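Local atomic coordinates of 5'-nucleotidase SURE (Aquifex aeolicus, PDB entry 2WQK), a protein that probably hydrolyses nucleoside 5'-monophosphates to nucleosides and phosphate, using one divalent metal cation per subunit. Residues T108-A112 and I123-A127; N132-I138 and I164-E170. One frame throughout, in Å; residues are numbered along the deposited sequence.

Contact 1: residues T108-A112 and I123-A127; sequences TVSGA and IAFSA. With SO4 (sulfate ion), chain C.
Ala112 sets its methyl group on the backbone of strand 122-128. Ala112 CB lies 3.7 Å from Ile123 C and 4.0 Å from Ala124 CB. Ala124 CB in turn lies against the helix backbone, 4.0 Å from Val109 CA. These small side chains let the helix come close: the two axes pass 6.9 Å apart, running nearly antiparallel at 162°. This tight part is methyl groups packed on each other and on backbone. Val109 CG2 sits more loosely, 4.3 Å from Ala124 CB. The start of the helix is the polar, ligand-facing side. There Thr108 CG2, anti to the backbone N, reaches Phe125 O at 3.7 Å. It only skirts Ser126 OG, which is hydrogen-bonded to Asn98. The other branch, OG1, lies beside the backbone N, and both donate to one sulfate oxygen. Thr108 OG1 is 2.9 Å and Thr108 N 3.0 Å from sulfate O3. Ser106, Gly107 and Asn98 bind the same ion. Asn94, a ligand of the bound sodium ion, is a weak, secondary partner of the Thr108 hydroxyl. The sulfate, probably from the crystallisation liquor, thus sits at the helix N-terminus beside the metal site. This chemistry is consistent with a pocket that receives the substrate phosphate.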
loop_
_atom_site.group_PDB
_atom_site.type_symbol
_atom_site.label_atom_id
_atom_site.label_comp_id
_atom_site.label_asym_id
_atom_site.label_seq_id
_atom_site.Cartn_x
_atom_site.Cartn_y
_atom_site.Cartn_z
ATOM N N THR A 108 -3.361 -17.052 4.782
ATOM C CA THR A 108 -3.977 -18.031 5.681
ATOM C C THR A 108 -3.055 -19.237 5.841
ATOM O O THR A 108 -2.780 -19.683 6.955
ATOM C CB THR A 108 -5.360 -18.480 5.147
ATOM O OG1 THR A 108 -6.182 -17.326 5.008
ATOM C CG2 THR A 108 -6.033 -19.512 6.101
ATOM N N VAL A 109 -2.546 -19.741 4.725
ATOM C CA VAL A 109 -1.657 -20.892 4.778
ATOM C C VAL A 109 -0.367 -20.541 5.548
ATOM O O VAL A 109 0.123 -21.317 6.339
ATOM C CB VAL A 109 -1.364 -21.464 3.370
ATOM C CG1 VAL A 109 -0.396 -22.626 3.461
ATOM C CG2 VAL A 109 -2.649 -21.905 2.720
ATOM N N SER A 110 0.171 -19.352 5.313
ATOM C CA SER A 110 1.432 -18.986 5.967
ATOM C C SER A 110 1.294 -18.898 7.497
ATOM O O SER A 110 2.251 -19.230 8.222
ATOM C CB SER A 110 1.994 -17.687 5.379
ATOM O OG SER A 110 1.231 -16.578 5.690
ATOM N N GLY A 111 0.100 -18.533 7.982
ATOM C CA GLY A 111 -0.126 -18.574 9.446
ATOM C C GLY A 111 0.065 -19.990 9.989
ATOM O O GLY A 111 0.719 -20.200 11.023
ATOM N N ALA A 112 -0.530 -20.978 9.319
ATOM C CA ALA A 112 -0.360 -22.376 9.754
ATOM C C ALA A 112 1.116 -22.813 9.613
ATOM O O ALA A 112 1.674 -23.460 10.488
ATOM C CB ALA A 112 -1.287 -23.324 9.023
ATOM N N ILE A 123 -3.014 -26.116 11.223
ATOM C CA ILE A 123 -4.009 -26.344 10.177
ATOM C C ILE A 123 -4.518 -25.010 9.679
ATOM O O ILE A 123 -4.801 -24.105 10.470
ATOM C CB ILE A 123 -5.253 -27.122 10.726
ATOM C CG1 ILE A 123 -4.850 -28.369 11.488
ATOM C CG2 ILE A 123 -6.186 -27.430 9.615
ATOM C CD1 ILE A 123 -6.051 -29.084 12.188
ATOM N N ALA A 124 -4.598 -24.905 8.352
ATOM C CA ALA A 124 -5.216 -23.754 7.649
ATOM C C ALA A 124 -6.605 -24.206 7.150
ATOM O O ALA A 124 -6.706 -25.325 6.627
ATOM C CB ALA A 124 -4.373 -23.317 6.427
ATOM N N PHE A 125 -7.620 -23.328 7.275
ATOM C CA PHE A 125 -8.960 -23.621 6.775
ATOM C C PHE A 125 -9.376 -22.475 5.860
ATOM O O PHE A 125 -9.295 -21.298 6.245
ATOM C CB PHE A 125 -9.946 -23.617 7.955
ATOM C CG PHE A 125 -9.698 -24.710 8.986
ATOM C CD1 PHE A 125 -10.103 -26.015 8.734
ATOM C CD2 PHE A 125 -9.142 -24.426 10.224
ATOM C CE1 PHE A 125 -9.909 -27.018 9.680
ATOM C CE2 PHE A 125 -8.963 -25.439 11.173
ATOM C CZ PHE A 125 -9.342 -26.702 10.898
ATOM N N SER A 126 -9.878 -22.840 4.679
ATOM C CA SER A 126 -10.359 -21.880 3.681
ATOM C C SER A 126 -11.689 -22.364 3.107
ATOM O O SER A 126 -11.880 -23.555 2.937
ATOM C CB SER A 126 -9.330 -21.756 2.547
ATOM O OG SER A 126 -8.099 -21.311 3.075
ATOM N N ALA A 127 -12.579 -21.398 2.841
ATOM C CA ALA A 127 -13.898 -21.641 2.234
ATOM C C ALA A 127 -13.836 -21.596 0.697
ATOM O O ALA A 127 -13.419 -20.582 0.134
ATOM C CB ALA A 127 -14.905 -20.571 2.737
HETATM S S SO4 C . -5.359 -15.339 1.910
HETATM O O1 SO4 C . -6.487 -15.244 0.985
HETATM O O2 SO4 C . -5.680 -14.466 3.084
HETATM O O3 SO4 C . -5.215 -16.660 2.406
HETATM O O4 SO4 C . -4.082 -14.870 1.285
#

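Contact 2: residues N132-I138 and I164-E170; sequences NIMFEEI and IPNLRYE
The backbones of Ile133 and Asn166 approach to 5.9 Å between CA atoms, and those of Glu137 and Tyr169 to 5.3 Å, so the turn into helix 135-152 runs beside the chain leaving strand 158-165. Asn166, itself the centre of an inverse gamma turn, clamps that approach with its amide. Its CG is anti to the backbone N (chi1 -171°), which brings both ends of the amide to the chain at 132-134. Asn166 OD1 accepts from Met134 N at 2.8 Å in an almost straight bond. Asn166 ND2 donates a hydrogen bond to Asn132 O at 3.1 Å; the donor stands above that carbonyl plane. Two bonds therefore fix the rotation of the amide. Met134, the N-cap residue, bends at its last torsion and lays CE 3.5 Å from Leu167 C. Glu137 folds back at chi2 (-67°) and accepts from Tyr169 N with the anti lone pair of OE1, at 2.9 Å. A water donates to this OE1 and to Glu170 OE2, bridging two carboxylates. Their charges are probably eased by Lys140, which pairs with Glu137, and by Arg168, which pairs with Glu170. On the buried side Ile138 CG2 packs on Ile164 CD1 at 3.7 Å. The contact belongs to the beta-alpha-beta unit of strand 122-128, helix 135-152 and strand 158-165. Strand 122-128 lies next to strand 158-165 in the sheet, while Phe135 turns toward helix 15-24.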
loop_
_atom_site.group_PDB
_atom_site.type_symbol
_atom_site.label_atom_id
_atom_site.label_comp_id
_atom_site.label_asym_id
_atom_site.label_seq_id
_atom_site.Cartn_x
_atom_site.Cartn_y
_atom_site.Cartn_z
ATOM N N ASN A 132 -22.014 -15.328 -0.378
ATOM C CA ASN A 132 -22.918 -15.927 0.597
ATOM C C ASN A 132 -22.294 -17.182 1.173
ATOM O O ASN A 132 -22.878 -18.269 1.150
ATOM C CB ASN A 132 -24.276 -16.267 -0.025
ATOM C CG ASN A 132 -24.865 -15.115 -0.813
ATOM O OD1 ASN A 132 -24.837 -13.965 -0.372
ATOM N ND2 ASN A 132 -25.402 -15.425 -2.002
ATOM N N ILE A 133 -21.088 -17.020 1.693
ATOM C CA ILE A 133 -20.413 -18.146 2.297
ATOM C C ILE A 133 -21.012 -18.460 3.675
ATOM O O ILE A 133 -21.089 -17.580 4.559
ATOM C CB ILE A 133 -18.907 -17.876 2.425
ATOM C CG1 ILE A 133 -18.292 -17.689 1.025
ATOM C CG2 ILE A 133 -18.237 -19.043 3.170
ATOM C CD1 ILE A 133 -16.829 -17.290 1.021
ATOM N N MET A 134 -21.347 -19.724 3.856
ATOM C CA MET A 134 -21.962 -20.208 5.106
ATOM C C MET A 134 -20.881 -20.594 6.138
ATOM O O MET A 134 -20.643 -21.777 6.409
ATOM C CB MET A 134 -22.858 -21.400 4.807
ATOM C CG MET A 134 -24.069 -21.024 3.919
ATOM S SD MET A 134 -25.131 -22.431 3.513
ATOM C CE MET A 134 -24.200 -23.158 2.171
ATOM N N PHE A 135 -20.221 -19.585 6.703
ATOM C CA PHE A 135 -19.101 -19.834 7.620
ATOM C C PHE A 135 -19.490 -20.668 8.835
ATOM O O PHE A 135 -18.695 -21.439 9.308
ATOM C CB PHE A 135 -18.489 -18.521 8.061
ATOM C CG PHE A 135 -17.756 -17.815 6.967
ATOM C CD1 PHE A 135 -16.485 -18.260 6.561
ATOM C CD2 PHE A 135 -18.295 -16.702 6.350
ATOM C CE1 PHE A 135 -15.842 -17.612 5.534
ATOM C CE2 PHE A 135 -17.610 -16.041 5.343
ATOM C CZ PHE A 135 -16.383 -16.506 4.953
ATOM N N GLU A 136 -20.719 -20.507 9.362
ATOM C CA GLU A 136 -21.096 -21.331 10.510
ATOM C C GLU A 136 -21.290 -22.792 10.175
ATOM O O GLU A 136 -20.978 -23.641 11.006
ATOM C CB GLU A 136 -22.340 -20.785 11.211
ATOM C CG GLU A 136 -22.113 -19.415 11.750
ATOM C CD GLU A 136 -23.284 -18.911 12.575
ATOM O OE1 GLU A 136 -24.351 -19.541 12.544
ATOM O OE2 GLU A 136 -23.110 -17.885 13.238
ATOM N N GLU A 137 -21.789 -23.093 8.971
ATOM C CA GLU A 137 -21.856 -24.459 8.512
ATOM C C GLU A 137 -20.450 -25.025 8.309
ATOM O O GLU A 137 -20.160 -26.136 8.700
ATOM C CB GLU A 137 -22.628 -24.572 7.199
ATOM C CG GLU A 137 -24.122 -24.168 7.311
ATOM C CD GLU A 137 -24.905 -25.116 8.170
ATOM O OE1 GLU A 137 -24.712 -26.330 8.094
ATOM O OE2 GLU A 137 -25.757 -24.631 8.942
ATOM N N ILE A 138 -19.587 -24.239 7.683
ATOM C CA ILE A 138 -18.212 -24.673 7.443
ATOM C C ILE A 138 -17.475 -24.958 8.750
ATOM O O ILE A 138 -16.702 -25.931 8.845
ATOM C CB ILE A 138 -17.453 -23.638 6.573
ATOM C CG1 ILE A 138 -18.002 -23.695 5.145
ATOM C CG2 ILE A 138 -15.917 -23.871 6.578
ATOM C CD1 ILE A 138 -17.560 -22.547 4.234
ATOM N N ILE A 164 -12.970 -26.162 2.329
ATOM C CA ILE A 164 -14.328 -26.691 2.565
ATOM C C ILE A 164 -15.294 -26.069 1.581
ATOM O O ILE A 164 -15.371 -24.863 1.475
ATOM C CB ILE A 164 -14.822 -26.383 3.994
ATOM C CG1 ILE A 164 -13.792 -26.770 5.064
ATOM C CG2 ILE A 164 -16.197 -27.032 4.257
ATOM C CD1 ILE A 164 -12.811 -25.588 5.448
ATOM N N PRO A 165 -16.055 -26.908 0.860
ATOM C CA PRO A 165 -17.101 -26.378 -0.019
ATOM C C PRO A 165 -18.155 -25.542 0.710
ATOM O O PRO A 165 -18.450 -25.797 1.873
ATOM C CB PRO A 165 -17.799 -27.652 -0.538
ATOM C CG PRO A 165 -16.989 -28.761 -0.279
ATOM C CD PRO A 165 -15.993 -28.371 0.821
ATOM N N ASN A 166 -18.735 -24.583 -0.009
ATOM C CA ASN A 166 -19.777 -23.746 0.548
ATOM C C ASN A 166 -21.111 -24.459 0.499
ATOM O O ASN A 166 -21.957 -24.156 -0.351
ATOM C CB ASN A 166 -19.857 -22.420 -0.185
ATOM C CG ASN A 166 -20.772 -21.441 0.491
ATOM O OD1 ASN A 166 -20.970 -21.520 1.692
ATOM N ND2 ASN A 166 -21.323 -20.498 -0.280
ATOM N N LEU A 167 -21.252 -25.432 1.384
ATOM C CA LEU A 167 -22.456 -26.235 1.497
ATOM C C LEU A 167 -22.914 -26.306 2.934
ATOM O O LEU A 167 -22.126 -26.163 3.877
ATOM C CB LEU A 167 -22.160 -27.654 1.029
ATOM C CG LEU A 167 -21.838 -27.879 -0.446
ATOM C CD1 LEU A 167 -21.269 -29.283 -0.681
ATOM C CD2 LEU A 167 -23.071 -27.650 -1.311
ATOM N N ARG A 168 -24.206 -26.590 3.124
ATOM C CA ARG A 168 -24.636 -26.944 4.445
ATOM C C ARG A 168 -23.902 -28.177 4.927
ATOM O O ARG A 168 -23.552 -29.058 4.132
ATOM C CB ARG A 168 -26.150 -27.214 4.462
ATOM C CG ARG A 168 -26.963 -25.990 4.239
ATOM C CD ARG A 168 -28.474 -26.309 4.295
ATOM N NE ARG A 168 -28.808 -27.184 5.428
ATOM C CZ ARG A 168 -29.120 -28.482 5.356
ATOM N NH1 ARG A 168 -29.183 -29.130 4.190
ATOM N NH2 ARG A 168 -29.383 -29.146 6.473
ATOM N N TYR A 169 -23.669 -28.244 6.242
ATOM C CA TYR A 169 -22.934 -29.344 6.854
ATOM C C TYR A 169 -23.447 -30.702 6.412
ATOM O O TYR A 169 -22.703 -31.583 6.043
ATOM C CB TYR A 169 -22.983 -29.209 8.372
ATOM C CG TYR A 169 -22.309 -30.273 9.191
ATOM C CD1 TYR A 169 -20.921 -30.407 9.184
ATOM C CD2 TYR A 169 -23.032 -31.075 10.069
ATOM C CE1 TYR A 169 -20.294 -31.329 9.960
ATOM C CE2 TYR A 169 -22.406 -32.020 10.851
ATOM C CZ TYR A 169 -21.029 -32.146 10.799
ATOM O OH TYR A 169 -20.402 -33.090 11.601
ATOM N N GLU A 170 -24.763 -30.854 6.397
ATOM C CA GLU A 170 -25.332 -32.148 6.053
ATOM C C GLU A 170 -25.209 -32.507 4.577
ATOM O O GLU A 170 -25.415 -33.686 4.203
ATOM C CB GLU A 170 -26.802 -32.194 6.501
ATOM C CG GLU A 170 -26.950 -31.980 8.009
ATOM C CD GLU A 170 -26.933 -30.491 8.449
ATOM O OE1 GLU A 170 -26.908 -29.555 7.602
ATOM O OE2 GLU A 170 -26.959 -30.269 9.679
HETATM O O HOH W 1 -26.474 -27.774 9.638
#

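Contact 1 is fully buried near the centre of the chain; contact 2 lies farther out and is partly exposed. Their centres are 16 Å apart. Each joins a helix to a strand of the same mixed sheet, in successive beta-alpha-beta units that share strand 122-128. The sheet ties them directly: Ser126 O and Ile164 N probably form a hydrogen bond between neighbouring strands. Ala127, at the end of contact 1, also packs on Ile133 and Ile138 of contact 2. The chemistry follows the place. Between its segments contact 1 is packing of methyl groups, largely on backbone; Thr108 N and OG1 turn to the sulfate. Contact 2 combines an isoleucine pair with side-chain-to-backbone bonds and bridged charges.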